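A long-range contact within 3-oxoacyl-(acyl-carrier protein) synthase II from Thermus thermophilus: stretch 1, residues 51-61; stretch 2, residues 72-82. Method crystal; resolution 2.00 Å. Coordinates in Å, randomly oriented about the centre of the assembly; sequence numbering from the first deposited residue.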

# COMPACT_ATOMS: atom_id res chain seq x y z
N GLU A 51 -23.52 -8.32 -3.06
CA GLU A 51 -22.77 -9.56 -2.97
C GLU A 51 -22.42 -10.19 -4.31
O GLU A 51 -23.15 -10.05 -5.30
N VAL A 52 -21.27 -10.86 -4.32
CA VAL A 52 -20.80 -11.55 -5.51
C VAL A 52 -21.17 -13.02 -5.38
O VAL A 52 -21.14 -13.58 -4.29
N ASP A 53 -21.53 -13.63 -6.51
CA ASP A 53 -21.87 -15.04 -6.54
C ASP A 53 -20.88 -15.72 -7.46
O ASP A 53 -20.95 -15.57 -8.68
N VAL A 54 -19.93 -16.45 -6.89
CA VAL A 54 -18.93 -17.13 -7.68
C VAL A 54 -18.44 -18.38 -6.97
O VAL A 54 -18.37 -18.42 -5.73
N ASP A 55 -18.12 -19.41 -7.75
CA ASP A 55 -17.61 -20.67 -7.20
C ASP A 55 -16.09 -20.66 -7.30
O ASP A 55 -15.52 -20.98 -8.34
N PRO A 56 -15.41 -20.29 -6.20
CA PRO A 56 -13.95 -20.25 -6.19
C PRO A 56 -13.36 -21.59 -6.62
O PRO A 56 -12.36 -21.64 -7.33
N GLY A 57 -14.00 -22.67 -6.18
CA GLY A 57 -13.55 -24.01 -6.52
C GLY A 57 -13.52 -24.22 -8.02
O GLY A 57 -12.87 -25.14 -8.51
N ALA A 58 -14.22 -23.36 -8.75
CA ALA A 58 -14.26 -23.45 -10.21
C ALA A 58 -13.02 -22.81 -10.83
O ALA A 58 -12.74 -22.99 -12.01
N TYR A 59 -12.28 -22.05 -10.02
CA TYR A 59 -11.08 -21.37 -10.49
C TYR A 59 -9.81 -21.86 -9.82
O TYR A 59 -8.77 -22.00 -10.47
N LEU A 60 -9.89 -22.12 -8.52
CA LEU A 60 -8.74 -22.57 -7.75
C LEU A 60 -8.93 -24.00 -7.23
O LEU A 60 -10.03 -24.54 -7.26
N ASP A 61 -7.85 -24.60 -6.75
CA ASP A 61 -7.91 -25.95 -6.20
C ASP A 61 -8.62 -25.82 -4.86
O ASP A 61 -8.10 -25.19 -3.94
N VAL A 72 -8.22 -12.52 -1.16
CA VAL A 72 -7.17 -13.07 -2.00
C VAL A 72 -7.85 -13.99 -3.03
O VAL A 72 -7.42 -14.07 -4.18
N GLN A 73 -8.93 -14.66 -2.62
CA GLN A 73 -9.65 -15.52 -3.54
C GLN A 73 -10.21 -14.71 -4.71
O GLN A 73 -10.14 -15.13 -5.86
N TYR A 74 -10.74 -13.53 -4.42
CA TYR A 74 -11.28 -12.68 -5.47
C TYR A 74 -10.17 -12.17 -6.39
O TYR A 74 -10.32 -12.15 -7.61
N ALA A 75 -9.05 -11.77 -5.81
CA ALA A 75 -7.94 -11.26 -6.63
C ALA A 75 -7.41 -12.32 -7.60
O ALA A 75 -7.11 -12.00 -8.76
N LEU A 76 -7.27 -13.55 -7.13
CA LEU A 76 -6.76 -14.63 -7.98
C LEU A 76 -7.75 -14.93 -9.11
O LEU A 76 -7.35 -15.17 -10.25
N ILE A 77 -9.04 -14.88 -8.80
CA ILE A 77 -10.07 -15.13 -9.79
C ILE A 77 -10.07 -14.02 -10.85
O ILE A 77 -10.13 -14.30 -12.05
N ALA A 78 -9.98 -12.77 -10.40
CA ALA A 78 -9.97 -11.64 -11.33
C ALA A 78 -8.72 -11.66 -12.20
O ALA A 78 -8.78 -11.37 -13.39
N ALA A 79 -7.58 -12.02 -11.61
CA ALA A 79 -6.33 -12.08 -12.35
C ALA A 79 -6.42 -13.16 -13.43
O ALA A 79 -5.94 -12.95 -14.55
N GLN A 80 -7.01 -14.31 -13.10
CA GLN A 80 -7.15 -15.39 -14.09
C GLN A 80 -8.04 -14.90 -15.23
O GLN A 80 -7.71 -15.04 -16.40
N LEU A 81 -9.18 -14.32 -14.87
CA LEU A 81 -10.11 -13.78 -15.87
C LEU A 81 -9.40 -12.73 -16.72
O LEU A 81 -9.61 -12.65 -17.94
N ALA A 82 -8.55 -11.93 -16.09
CA ALA A 82 -7.81 -10.88 -16.80
C ALA A 82 -6.85 -11.47 -17.83
O ALA A 82 -6.84 -11.06 -19.00

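Stretch 2 is a run of helix, and stretch 1 is mostly loop lying along it. No hydrogen bond joins the two stretches; the contact is mainly apolar packing and buries 549 Å² in total.

Glu51 makes no contact with the helix, and the end of its m side chain leads away. Val52, a t rotamer, points toward the helix. Its CB lies 4.3 Å from OH of Tyr74. The CA-to-CB bond of Tyr74 is sideways, but its m rotamer brings the ring end nearer to the loop.

Asp53 points away and is exposed. Val54 points toward the helix in the p rotamer. Its CG1 is 4.2 Å from Ile77 CD1 and 4.5 Å from Tyr74 CE1, so it touches two helix residues one turn apart. Asp55 points away again, completing an alternation of inward valines and outward aspartates. Its OD1 accepts a weak hydrogen bond from Gly57 N at 3.2 Å.

The CA-to-CB bond of Pro56 points toward the helix. Its CB is 3.3 Å from Gln73 OE1 and 4.4 Å from Ile77 CD1. NE2 of Gln73 is hydrogen-bonded elsewhere in the structure. Gly57 and Ala58 make no contact across the stretches.

Tyr59, m, has the largest covered area, 93 Å². Ile77, m then t, sets its CG2 over one face of the Tyr59 ring, 4.0 Å from the ring centroid and 6° off the normal, a CH-pi contact. Ile77 CG1 also meets Tyr59 CB at 4.0 Å. Gln80 NE2 lies at the ring edge, 3.9 Å from Tyr59 CD1. Leu81 CD2 approaches Tyr59 CE1 to 3.8 Å. Tyr59 O and Gln80 OE1 are 3.4 Å apart, but both are acceptors and do not bond.

Leu60, m then t, is buried. Its CD1 meets Leu76 CD1 at 4.0 Å and Gln73 CG at 4.5 Å. Asp61 is out of reach.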

# COMPACT_ATOMS: atom_id res chain seq x y z
CB GLU A 51 -23.54 -10.58 -2.11
CG GLU A 51 -23.91 -10.07 -0.72
CD GLU A 51 -24.70 -11.09 0.08
OE1 GLU A 51 -25.45 -11.87 -0.54
OE2 GLU A 51 -24.59 -11.10 1.33
CB VAL A 52 -19.25 -11.44 -5.64
CG1 VAL A 52 -18.75 -12.49 -6.60
CG2 VAL A 52 -18.85 -10.04 -6.12
CB ASP A 53 -23.30 -15.25 -7.08
CG ASP A 53 -24.36 -14.81 -6.11
OD1 ASP A 53 -24.23 -15.12 -4.90
OD2 ASP A 53 -25.34 -14.16 -6.54
CB VAL A 54 -17.71 -16.21 -7.97
CG1 VAL A 54 -16.93 -15.97 -6.69
CG2 VAL A 54 -16.82 -16.83 -9.03
CB ASP A 55 -18.19 -21.84 -8.00
CG ASP A 55 -17.71 -23.19 -7.49
OD1 ASP A 55 -17.19 -23.26 -6.36
OD2 ASP A 55 -17.88 -24.18 -8.23
CB PRO A 56 -13.62 -19.91 -4.74
CG PRO A 56 -14.82 -19.13 -4.30
CD PRO A 56 -15.95 -19.93 -4.88
CB ALA A 58 -15.53 -22.79 -10.75
CB TYR A 59 -11.21 -19.86 -10.27
CG TYR A 59 -12.29 -19.24 -11.12
CD1 TYR A 59 -12.03 -18.81 -12.42
CD2 TYR A 59 -13.60 -19.12 -10.64
CE1 TYR A 59 -13.03 -18.29 -13.23
CE2 TYR A 59 -14.61 -18.60 -11.44
CZ TYR A 59 -14.32 -18.19 -12.73
OH TYR A 59 -15.32 -17.70 -13.53
CB LEU A 60 -8.52 -21.62 -6.57
CG LEU A 60 -8.73 -20.14 -6.87
CD1 LEU A 60 -8.49 -19.31 -5.62
CD2 LEU A 60 -7.80 -19.71 -7.99
CB ASP A 61 -6.49 -26.50 -5.98
CG ASP A 61 -5.66 -26.48 -7.24
OD1 ASP A 61 -5.97 -27.25 -8.17
OD2 ASP A 61 -4.69 -25.69 -7.30
CB VAL A 72 -6.13 -13.86 -1.17
CG1 VAL A 72 -5.25 -14.70 -2.08
CG2 VAL A 72 -5.24 -12.87 -0.37
CB GLN A 73 -10.79 -16.24 -2.81
CG GLN A 73 -10.33 -17.44 -1.99
CD GLN A 73 -11.48 -18.20 -1.37
OE1 GLN A 73 -12.51 -18.42 -2.01
NE2 GLN A 73 -11.31 -18.61 -0.12
CB TYR A 74 -12.03 -11.49 -4.87
CG TYR A 74 -13.32 -11.84 -4.15
CD1 TYR A 74 -13.83 -13.14 -4.19
CD2 TYR A 74 -14.03 -10.87 -3.45
CE1 TYR A 74 -15.02 -13.47 -3.54
CE2 TYR A 74 -15.23 -11.19 -2.81
CZ TYR A 74 -15.71 -12.48 -2.86
OH TYR A 74 -16.91 -12.80 -2.24
CB ALA A 75 -6.83 -10.77 -5.74
CB LEU A 76 -6.50 -15.89 -7.14
CG LEU A 76 -5.28 -15.80 -6.22
CD1 LEU A 76 -5.21 -16.98 -5.27
CD2 LEU A 76 -4.03 -15.74 -7.08
CB ILE A 77 -11.46 -15.22 -9.13
CG1 ILE A 77 -11.54 -16.47 -8.26
CG2 ILE A 77 -12.56 -15.23 -10.21
CD1 ILE A 77 -12.80 -16.54 -7.40
CB ALA A 78 -10.06 -10.32 -10.57
CB ALA A 79 -5.16 -12.36 -11.40
CB GLN A 80 -7.76 -16.64 -13.45
CG GLN A 80 -7.76 -17.86 -14.38
CD GLN A 80 -8.23 -19.14 -13.71
OE1 GLN A 80 -7.98 -19.37 -12.52
NE2 GLN A 80 -8.91 -20.00 -14.47
CB LEU A 81 -11.33 -13.15 -15.18
CG LEU A 81 -12.26 -14.05 -14.35
CD1 LEU A 81 -13.36 -13.21 -13.72
CD2 LEU A 81 -12.87 -15.12 -15.24
CB ALA A 82 -7.04 -10.02 -15.80